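Thymine dioxygenase (Neurospora crassa, PDB 5C3O) probably acts as a non-haem iron, 2-oxoglutarate-dependent dioxygenase that oxidises the methyl group of thymine. Local coordinates at residues I48-I53 with N250-N255; H216-S221 with A292-P297. All coordinates share one frame; numbering follows the deposited sequence.

Interaction 1 (I48-I53 with N250-N255); sequences IYLKNI and NTVVVN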
ATOM      1  N   ILE A  48       2.327  -3.508  -9.842  1.00 34.55           N
ATOM      2  CA  ILE A  48       1.979  -2.446 -10.789  1.00 34.67           C
ATOM      3  C   ILE A  48       2.090  -1.092 -10.092  1.00 35.09           C
ATOM      4  O   ILE A  48       2.096  -1.016  -8.863  1.00 36.58           O
ATOM      5  CB  ILE A  48       0.539  -2.596 -11.339  1.00 34.82           C
ATOM      6  CG1 ILE A  48      -0.494  -2.330 -10.236  1.00 33.90           C
ATOM      7  CG2 ILE A  48       0.339  -3.972 -11.962  1.00 34.34           C
ATOM      8  CD1 ILE A  48      -1.930  -2.498 -10.669  1.00 33.88           C
ATOM      9  N   TYR A  49       2.193  -0.033 -10.885  1.00 35.30           N
ATOM     10  CA  TYR A  49       2.036   1.327 -10.391  1.00 35.16           C
ATOM     11  C   TYR A  49       0.717   1.844 -10.930  1.00 34.69           C
ATOM     12  O   TYR A  49       0.415   1.641 -12.110  1.00 34.39           O
ATOM     13  CB  TYR A  49       3.135   2.244 -10.927  1.00 37.10           C
ATOM     14  CG  TYR A  49       4.500   2.150 -10.272  1.00 38.13           C
ATOM     15  CD1 TYR A  49       5.086   0.925  -9.981  1.00 38.32           C
ATOM     16  CD2 TYR A  49       5.239   3.303 -10.018  1.00 39.48           C
ATOM     17  CE1 TYR A  49       6.351   0.852  -9.416  1.00 39.38           C
ATOM     18  CE2 TYR A  49       6.505   3.239  -9.463  1.00 40.16           C
ATOM     19  CZ  TYR A  49       7.056   2.014  -9.164  1.00 40.17           C
ATOM     20  OH  TYR A  49       8.312   1.950  -8.607  1.00 41.51           O
ATOM     21  N   LEU A  50      -0.055   2.527 -10.089  1.00 34.22           N
ATOM     22  CA  LEU A  50      -1.244   3.239 -10.543  1.00 34.79           C
ATOM     23  C   LEU A  50      -1.076   4.755 -10.439  1.00 36.42           C
ATOM     24  O   LEU A  50      -0.503   5.254  -9.474  1.00 36.90           O
ATOM     25  CB  LEU A  50      -2.466   2.815  -9.729  1.00 34.03           C
ATOM     26  CG  LEU A  50      -2.927   1.361  -9.847  1.00 32.99           C
ATOM     27  CD1 LEU A  50      -4.038   1.080  -8.842  1.00 31.76           C
ATOM     28  CD2 LEU A  50      -3.389   1.057 -11.260  1.00 33.18           C
ATOM     29  N   LYS A  51      -1.594   5.479 -11.433  1.00 37.77           N
ATOM     30  CA  LYS A  51      -1.691   6.935 -11.375  1.00 40.33           C
ATOM     31  C   LYS A  51      -3.144   7.361 -11.562  1.00 39.68           C
ATOM     32  O   LYS A  51      -3.995   6.553 -11.957  1.00 39.28           O
ATOM     33  CB  LYS A  51      -0.797   7.593 -12.439  1.00 44.10           C
ATOM     34  CG  LYS A  51      -1.277   7.397 -13.872  1.00 47.35           C
ATOM     35  CD  LYS A  51      -0.145   7.446 -14.890  1.00 51.12           C
ATOM     36  CE  LYS A  51       0.298   8.863 -15.217  1.00 54.27           C
ATOM     37  NZ  LYS A  51      -0.614   9.531 -16.183  1.00 57.08           N
ATOM     38  N   ASN A  52      -3.416   8.633 -11.285  1.00 39.10           N
ATOM     39  CA  ASN A  52      -4.760   9.195 -11.366  1.00 38.91           C
ATOM     40  C   ASN A  52      -5.770   8.370 -10.577  1.00 37.67           C
ATOM     41  O   ASN A  52      -6.854   8.034 -11.069  1.00 36.53           O
ATOM     42  CB  ASN A  52      -5.190   9.368 -12.832  1.00 40.52           C
ATOM     43  CG  ASN A  52      -4.354  10.405 -13.567  1.00 42.09           C
ATOM     44  OD1 ASN A  52      -3.679  11.219 -12.947  1.00 42.25           O
ATOM     45  ND2 ASN A  52      -4.400  10.375 -14.895  1.00 43.82           N
ATOM     46  N   ILE A  53      -5.389   8.034  -9.346  1.00 36.78           N
ATOM     47  CA  ILE A  53      -6.285   7.357  -8.421  1.00 35.66           C
ATOM     48  C   ILE A  53      -7.202   8.407  -7.781  1.00 35.68           C
ATOM     49  O   ILE A  53      -6.894   9.596  -7.815  1.00 35.84           O
ATOM     50  CB  ILE A  53      -5.509   6.544  -7.362  1.00 36.14           C
ATOM     51  CG1 ILE A  53      -4.611   7.440  -6.495  1.00 36.47           C
ATOM     52  CG2 ILE A  53      -4.657   5.481  -8.042  1.00 36.59           C
ATOM     53  CD1 ILE A  53      -3.999   6.721  -5.311  1.00 35.81           C
ATOM     54  N   ASN A 250       2.947  11.191  -7.380  1.00 51.27           N
ATOM     55  CA  ASN A 250       1.498  10.968  -7.473  1.00 49.84           C
ATOM     56  C   ASN A 250       1.145   9.582  -8.017  1.00 47.49           C
ATOM     57  O   ASN A 250       0.222   9.415  -8.814  1.00 49.41           O
ATOM     58  CB  ASN A 250       0.821  12.081  -8.286  1.00 51.34           C
ATOM     59  CG  ASN A 250       1.015  13.455  -7.662  1.00 53.91           C
ATOM     60  OD1 ASN A 250       0.961  13.605  -6.441  1.00 54.00           O
ATOM     61  ND2 ASN A 250       1.244  14.463  -8.496  1.00 56.32           N
ATOM     62  N   THR A 251       1.894   8.594  -7.552  1.00 45.16           N
ATOM     63  CA  THR A 251       1.735   7.220  -7.972  1.00 43.41           C
ATOM     64  C   THR A 251       1.624   6.357  -6.713  1.00 40.55           C
ATOM     65  O   THR A 251       2.184   6.694  -5.673  1.00 39.66           O
ATOM     66  CB  THR A 251       2.929   6.805  -8.868  1.00 45.56           C
ATOM     67  OG1 THR A 251       2.451   6.178 -10.064  1.00 50.72           O
ATOM     68  CG2 THR A 251       3.911   5.890  -8.148  1.00 45.24           C
ATOM     69  N   VAL A 252       0.884   5.257  -6.806  1.00 38.66           N
ATOM     70  CA  VAL A 252       0.814   4.280  -5.722  1.00 35.84           C
ATOM     71  C   VAL A 252       1.294   2.936  -6.255  1.00 34.62           C
ATOM     72  O   VAL A 252       0.945   2.541  -7.366  1.00 33.89           O
ATOM     73  CB  VAL A 252      -0.610   4.185  -5.108  1.00 34.70           C
ATOM     74  CG1 VAL A 252      -1.629   3.659  -6.103  1.00 34.58           C
ATOM     75  CG2 VAL A 252      -0.595   3.329  -3.849  1.00 34.74           C
ATOM     76  N   VAL A 253       2.109   2.246  -5.469  1.00 34.41           N
ATOM     77  CA  VAL A 253       2.647   0.953  -5.874  1.00 33.97           C
ATOM     78  C   VAL A 253       1.733  -0.120  -5.297  1.00 32.99           C
ATOM     79  O   VAL A 253       1.402  -0.084  -4.119  1.00 31.62           O
ATOM     80  CB  VAL A 253       4.097   0.757  -5.386  1.00 34.59           C
ATOM     81  CG1 VAL A 253       4.706  -0.503  -5.993  1.00 34.61           C
ATOM     82  CG2 VAL A 253       4.946   1.972  -5.739  1.00 35.40           C
ATOM     83  N   VAL A 254       1.314  -1.059  -6.140  1.00 32.68           N
ATOM     84  CA  VAL A 254       0.392  -2.105  -5.733  1.00 32.21           C
ATOM     85  C   VAL A 254       0.973  -3.473  -6.061  1.00 31.92           C
ATOM     86  O   VAL A 254       1.382  -3.717  -7.190  1.00 32.81           O
ATOM     87  CB  VAL A 254      -0.973  -1.955  -6.438  1.00 31.23           C
ATOM     88  CG1 VAL A 254      -1.998  -2.893  -5.818  1.00 30.13           C
ATOM     89  CG2 VAL A 254      -1.454  -0.513  -6.356  1.00 31.58           C
ATOM     90  N   ASN A 255       1.002  -4.364  -5.077  1.00 31.70           N
ATOM     91  CA  ASN A 255       1.451  -5.727  -5.315  1.00 32.15           C
ATOM     92  C   ASN A 255       0.510  -6.753  -4.721  1.00 31.72           C
ATOM     93  O   ASN A 255      -0.172  -6.490  -3.731  1.00 30.17           O
ATOM     94  CB  ASN A 255       2.865  -5.949  -4.779  1.00 33.51           C
ATOM     95  CG  ASN A 255       2.938  -5.900  -3.265  1.00 34.34           C
ATOM     96  OD1 ASN A 255       2.829  -4.833  -2.666  1.00 33.77           O
ATOM     97  ND2 ASN A 255       3.135  -7.055  -2.638  1.00 35.03           N
TER
HETATM   98  O   HOH W   1      -1.537  10.604 -10.573  1.00 47.97           O
HETATM   99  O   HOH W   2      -3.167   9.889  -8.373  1.00 55.74           O
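Val253 lies beneath the ring of Tyr49, its CG2 methyl over the centre of one face, 4.1 Å from the centroid and only 12° off the ring normal, a CH-pi contact. With CG anti to the carbonyl carbon (chi1 -78°), the tyrosine runs alongside Val253 in the same direction. The CG2 methyl of Thr251 approaches the same ring obliquely, 3.5 Å from Tyr49 CD2. At the far end of the ring the phenol hydroxyl is hydrogen-bonded to the carbonyl of Thr246, which ties down that end. The side chains of Ile48, Leu50, Val252 and Val254 occupy the other face of the sheet. There Leu50 CB packs against Val252 CG1 at 3.8 Å and Leu50 CD1 against Val254 CG2, while Ile53 crosses Val252 at about a right angle. Phe42 of helix 28-44 covers both Ile48 and Val254. Between the two layers the backbones pair in antiparallel register: Ile48 and Val254 exchange two nearly straight bonds, each 2.8 Å, and Leu50 and Val252 form a second hydrogen-bonded pair. Leu50 O is gripped twice, by Val252 N in the carbonyl plane at 3.0 Å and by Thr251 OG1, which sits above that plane at 3.2 Å. Were Thr251 replaced by alanine, both OG1 and CG2 would go, and Leu50 O would probably keep just the Val252 N bond from this strand, with a gap beside Tyr49 CD2. Beyond the paired residues the chains separate, and a water bridges Asn250 O to Asn52 N, 2.8 Å from each. Strand 47-51, from the N-terminal region, thus extends the major sheet of the double-stranded beta-helix fold through strand 251-256, as in other 2-oxoglutarate dioxygenases.

Interaction 2 (H216-S221 with A292-P297); sequences HTDYGS and AYFCNP. With CA (calcium ion), chain H.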
ATOM      1  N   HIS A 216      10.977 -10.838   1.320  1.00 63.66           N
ATOM      2  CA  HIS A 216       9.723 -11.499   1.665  1.00 59.92           C
ATOM      3  C   HIS A 216       8.650 -11.314   0.590  1.00 56.42           C
ATOM      4  O   HIS A 216       8.774 -10.469  -0.304  1.00 54.04           O
ATOM      5  CB  HIS A 216       9.196 -10.941   2.988  1.00 59.75           C
ATOM      6  CG  HIS A 216       8.681  -9.538   2.883  1.00 60.18           C
ATOM      7  ND1 HIS A 216       9.493  -8.464   2.586  1.00 59.80           N
ATOM      8  CD2 HIS A 216       7.431  -9.038   3.018  1.00 59.54           C
ATOM      9  CE1 HIS A 216       8.766  -7.362   2.551  1.00 58.82           C
ATOM     10  NE2 HIS A 216       7.512  -7.683   2.808  1.00 59.26           N
ATOM     11  N   THR A 217       7.606 -12.129   0.690  1.00 52.65           N
ATOM     12  CA  THR A 217       6.359 -11.898  -0.021  1.00 49.15           C
ATOM     13  C   THR A 217       5.342 -11.488   1.022  1.00 47.08           C
ATOM     14  O   THR A 217       5.423 -11.925   2.174  1.00 46.80           O
ATOM     15  CB  THR A 217       5.840 -13.161  -0.739  1.00 47.64           C
ATOM     16  OG1 THR A 217       5.421 -14.135   0.223  1.00 46.59           O
ATOM     17  CG2 THR A 217       6.897 -13.755  -1.648  1.00 48.67           C
ATOM     18  N   ASP A 218       4.393 -10.646   0.627  1.00 44.65           N
ATOM     19  CA  ASP A 218       3.314 -10.253   1.524  1.00 43.37           C
ATOM     20  C   ASP A 218       2.286 -11.373   1.665  1.00 43.76           C
ATOM     21  O   ASP A 218       2.140 -12.225   0.786  1.00 41.53           O
ATOM     22  CB  ASP A 218       2.628  -8.982   1.025  1.00 43.60           C
ATOM     23  CG  ASP A 218       3.539  -7.771   1.055  1.00 43.77           C
ATOM     24  OD1 ASP A 218       4.691  -7.875   1.537  1.00 47.29           O
ATOM     25  OD2 ASP A 218       3.096  -6.700   0.598  1.00 43.87           O
ATOM     26  N   TYR A 219       1.567 -11.337   2.779  1.00 44.93           N
ATOM     27  CA  TYR A 219       0.633 -12.386   3.170  1.00 48.46           C
ATOM     28  C   TYR A 219      -0.760 -12.207   2.547  1.00 44.73           C
ATOM     29  O   TYR A 219      -1.405 -13.190   2.169  1.00 42.60           O
ATOM     30  CB  TYR A 219       0.543 -12.397   4.707  1.00 54.95           C
ATOM     31  CG  TYR A 219      -0.492 -13.321   5.321  1.00 63.67           C
ATOM     32  CD1 TYR A 219      -1.833 -12.938   5.414  1.00 67.22           C
ATOM     33  CD2 TYR A 219      -0.128 -14.557   5.852  1.00 69.19           C
ATOM     34  CE1 TYR A 219      -2.781 -13.770   5.988  1.00 70.47           C
ATOM     35  CE2 TYR A 219      -1.070 -15.397   6.429  1.00 73.16           C
ATOM     36  CZ  TYR A 219      -2.394 -14.998   6.495  1.00 73.38           C
ATOM     37  OH  TYR A 219      -3.334 -15.827   7.068  1.00 77.29           O
ATOM     38  N   GLY A 220      -1.219 -10.961   2.443  1.00 40.53           N
ATOM     39  CA  GLY A 220      -2.624 -10.677   2.130  1.00 38.26           C
ATOM     40  C   GLY A 220      -2.999 -10.698   0.656  1.00 35.73           C
ATOM     41  O   GLY A 220      -2.353 -11.351  -0.153  1.00 35.30           O
ATOM     42  N   SER A 221      -4.062  -9.970   0.324  1.00 34.40           N
ATOM     43  CA  SER A 221      -4.567  -9.881  -1.036  1.00 32.72           C
ATOM     44  C   SER A 221      -3.733  -8.901  -1.851  1.00 31.83           C
ATOM     45  O   SER A 221      -3.034  -9.293  -2.781  1.00 30.90           O
ATOM     46  CB  SER A 221      -6.035  -9.457  -1.021  1.00 32.85           C
ATOM     47  OG  SER A 221      -6.218  -8.290  -0.234  1.00 33.53           O
ATOM     48  N   ALA A 292       1.697   2.586   3.994  1.00 32.94           N
ATOM     49  CA  ALA A 292       1.302   1.350   3.356  1.00 32.53           C
ATOM     50  C   ALA A 292      -0.050   0.912   3.881  1.00 31.83           C
ATOM     51  O   ALA A 292      -0.407   1.175   5.030  1.00 31.68           O
ATOM     52  CB  ALA A 292       2.344   0.267   3.596  1.00 32.52           C
ATOM     53  N   TYR A 293      -0.795   0.242   3.020  1.00 31.26           N
ATOM     54  CA  TYR A 293      -2.105  -0.256   3.358  1.00 31.55           C
ATOM     55  C   TYR A 293      -2.109  -1.727   3.009  1.00 32.15           C
ATOM     56  O   TYR A 293      -1.992  -2.083   1.840  1.00 29.25           O
ATOM     57  CB  TYR A 293      -3.145   0.490   2.540  1.00 30.58           C
ATOM     58  CG  TYR A 293      -4.556   0.332   3.007  1.00 29.76           C
ATOM     59  CD1 TYR A 293      -5.005   1.000   4.132  1.00 30.20           C
ATOM     60  CD2 TYR A 293      -5.460  -0.433   2.293  1.00 29.31           C
ATOM     61  CE1 TYR A 293      -6.315   0.891   4.547  1.00 31.14           C
ATOM     62  CE2 TYR A 293      -6.773  -0.556   2.704  1.00 29.52           C
ATOM     63  CZ  TYR A 293      -7.195   0.115   3.825  1.00 30.22           C
ATOM     64  OH  TYR A 293      -8.498   0.013   4.244  1.00 31.78           O
ATOM     65  N   PHE A 294      -2.214  -2.566   4.035  1.00 36.12           N
ATOM     66  CA  PHE A 294      -2.129  -4.012   3.890  1.00 39.91           C
ATOM     67  C   PHE A 294      -3.530  -4.542   3.944  1.00 41.69           C
ATOM     68  O   PHE A 294      -4.195  -4.456   4.982  1.00 41.47           O
ATOM     69  CB  PHE A 294      -1.329  -4.641   5.029  1.00 42.35           C
ATOM     70  CG  PHE A 294       0.097  -4.202   5.078  1.00 46.19           C
ATOM     71  CD1 PHE A 294       1.060  -4.843   4.307  1.00 50.69           C
ATOM     72  CD2 PHE A 294       0.483  -3.156   5.903  1.00 47.50           C
ATOM     73  CE1 PHE A 294       2.387  -4.443   4.352  1.00 52.32           C
ATOM     74  CE2 PHE A 294       1.804  -2.748   5.952  1.00 50.49           C
ATOM     75  CZ  PHE A 294       2.759  -3.391   5.175  1.00 52.55           C
ATOM     76  N   CYS A 295      -3.980  -5.090   2.827  1.00 44.77           N
ATOM     77  CA  CYS A 295      -5.330  -5.596   2.736  1.00 48.52           C
ATOM     78  C   CYS A 295      -5.355  -7.090   3.062  1.00 50.84           C
ATOM     79  O   CYS A 295      -4.638  -7.881   2.446  1.00 48.62           O
ATOM     80  CB  CYS A 295      -5.898  -5.300   1.353  1.00 49.70           C
ATOM     81  SG  CYS A 295      -5.667  -3.564   0.876  1.00 53.22           S
ATOM     82  N   ASN A 296      -6.167  -7.443   4.059  1.00 54.17           N
ATOM     83  CA  ASN A 296      -6.324  -8.822   4.533  1.00 57.14           C
ATOM     84  C   ASN A 296      -5.006  -9.469   4.972  1.00 57.96           C
ATOM     85  O   ASN A 296      -4.701 -10.589   4.570  1.00 57.94           O
ATOM     86  CB  ASN A 296      -7.013  -9.674   3.458  1.00 57.73           C
ATOM     87  CG  ASN A 296      -8.255  -9.006   2.889  1.00 58.32           C
ATOM     88  OD1 ASN A 296      -9.243  -8.800   3.593  1.00 59.97           O
ATOM     89  ND2 ASN A 296      -8.206  -8.664   1.608  1.00 58.26           N
ATOM     90  N   PRO A 297      -4.224  -8.763   5.811  1.00 61.40           N
ATOM     91  CA  PRO A 297      -2.923  -9.277   6.237  1.00 64.10           C
ATOM     92  C   PRO A 297      -3.034 -10.438   7.237  1.00 65.69           C
ATOM     93  O   PRO A 297      -3.774 -10.343   8.221  1.00 66.52           O
ATOM     94  CB  PRO A 297      -2.276  -8.058   6.901  1.00 63.73           C
ATOM     95  CG  PRO A 297      -3.427  -7.295   7.456  1.00 61.89           C
ATOM     96  CD  PRO A 297      -4.558  -7.494   6.485  1.00 60.52           C
TER
HETATM   97 CA    CA H 407       6.140  -6.190   1.590  1.00 32.72          CA
HETATM   98  O   HOH W   3       5.162  -4.394   0.243  1.00 46.24           O
HETATM   99  O   HOH W   4       7.403  -4.218   1.582  1.00 49.23           O
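Ser221 and the turn after Cys295 make the close part of this contact. Ser221 N donates to Cys295 O at 3.0 Å, tilted 25° from the carbonyl plane, and the hydroxyl adds a weak bond to the same oxygen. With OG set between its backbone N and carbonyl carbon (chi1 52°), the serine also meets Asn296: ND2 donates to OG at 2.7 Å, and the acceptor lies close to the plane of the amide. The hydroxyl thus accepts from the Asn296 amide while giving its weak bond to Cys295 O, and His162 of helix 147-173 packs against Ser221, Cys295 and Asn296 together. Gly220 fits just as closely, its CA 3.2 Å from Asn296 O; a beta carbon there would collide with the carbonyl oxygens of Cys295 and Asn296. Residues 216 and 218 supply the His-X-Asp part of the facial triad of this dioxygenase family, completed by His273, and they bind calcium in this crystal. His216 NE2 is 2.4 Å and Asp218 OD1 2.2 Å from the metal, and two waters fill further positions. Asp218 OD2 accepts from one of these waters and is hydrogen-bonded to Thr223 OG1 and probably Asn255 ND2, second-shell partners likely to help set the carboxylate's rotation. Toward strand 292-295 the metal-binding end is much looser: the nearest approach is Asp218 OD2 at the edge of the Phe294 ring, 4.4 Å from CE1. Phe294 packs also on Arg192, a 2-oxoglutarate-binding residue, although the cosubstrate is absent here. On the solvent side, the exposed Tyr219 brings the CD1 side of its ring against the end of the modelled chain. Asn296 O lies at the ring's edge, in its plane, 3.8 Å from CD1, while the exposed Pro297 meets the same atom through its carbonyl carbon.

In the fold
Interactions 1 and 2 lie with their centres about 16 Å apart and reach the same mixed sheet. Across that sheet, strand 251-256 stands between strand 47-51 and strand 222-227, and strand 288-295 follows next, so strand 222-227 separates the strands used by the two contacts. Along the chain the segments alternate, 48-53, 216-221, 250-255, 292-297; interaction 1 ties the N-terminal region to the oxygenase core, while interaction 2 lies within the core. The contacts also meet directly: Asn255 ND2, near the end of strand 251-256, probably hydrogen-bonds Asp218 OD2 of interaction 2. Strand 251-256, on which the N-terminal strand pairs, thus probably also supplies a second-shell partner for a metal ligand.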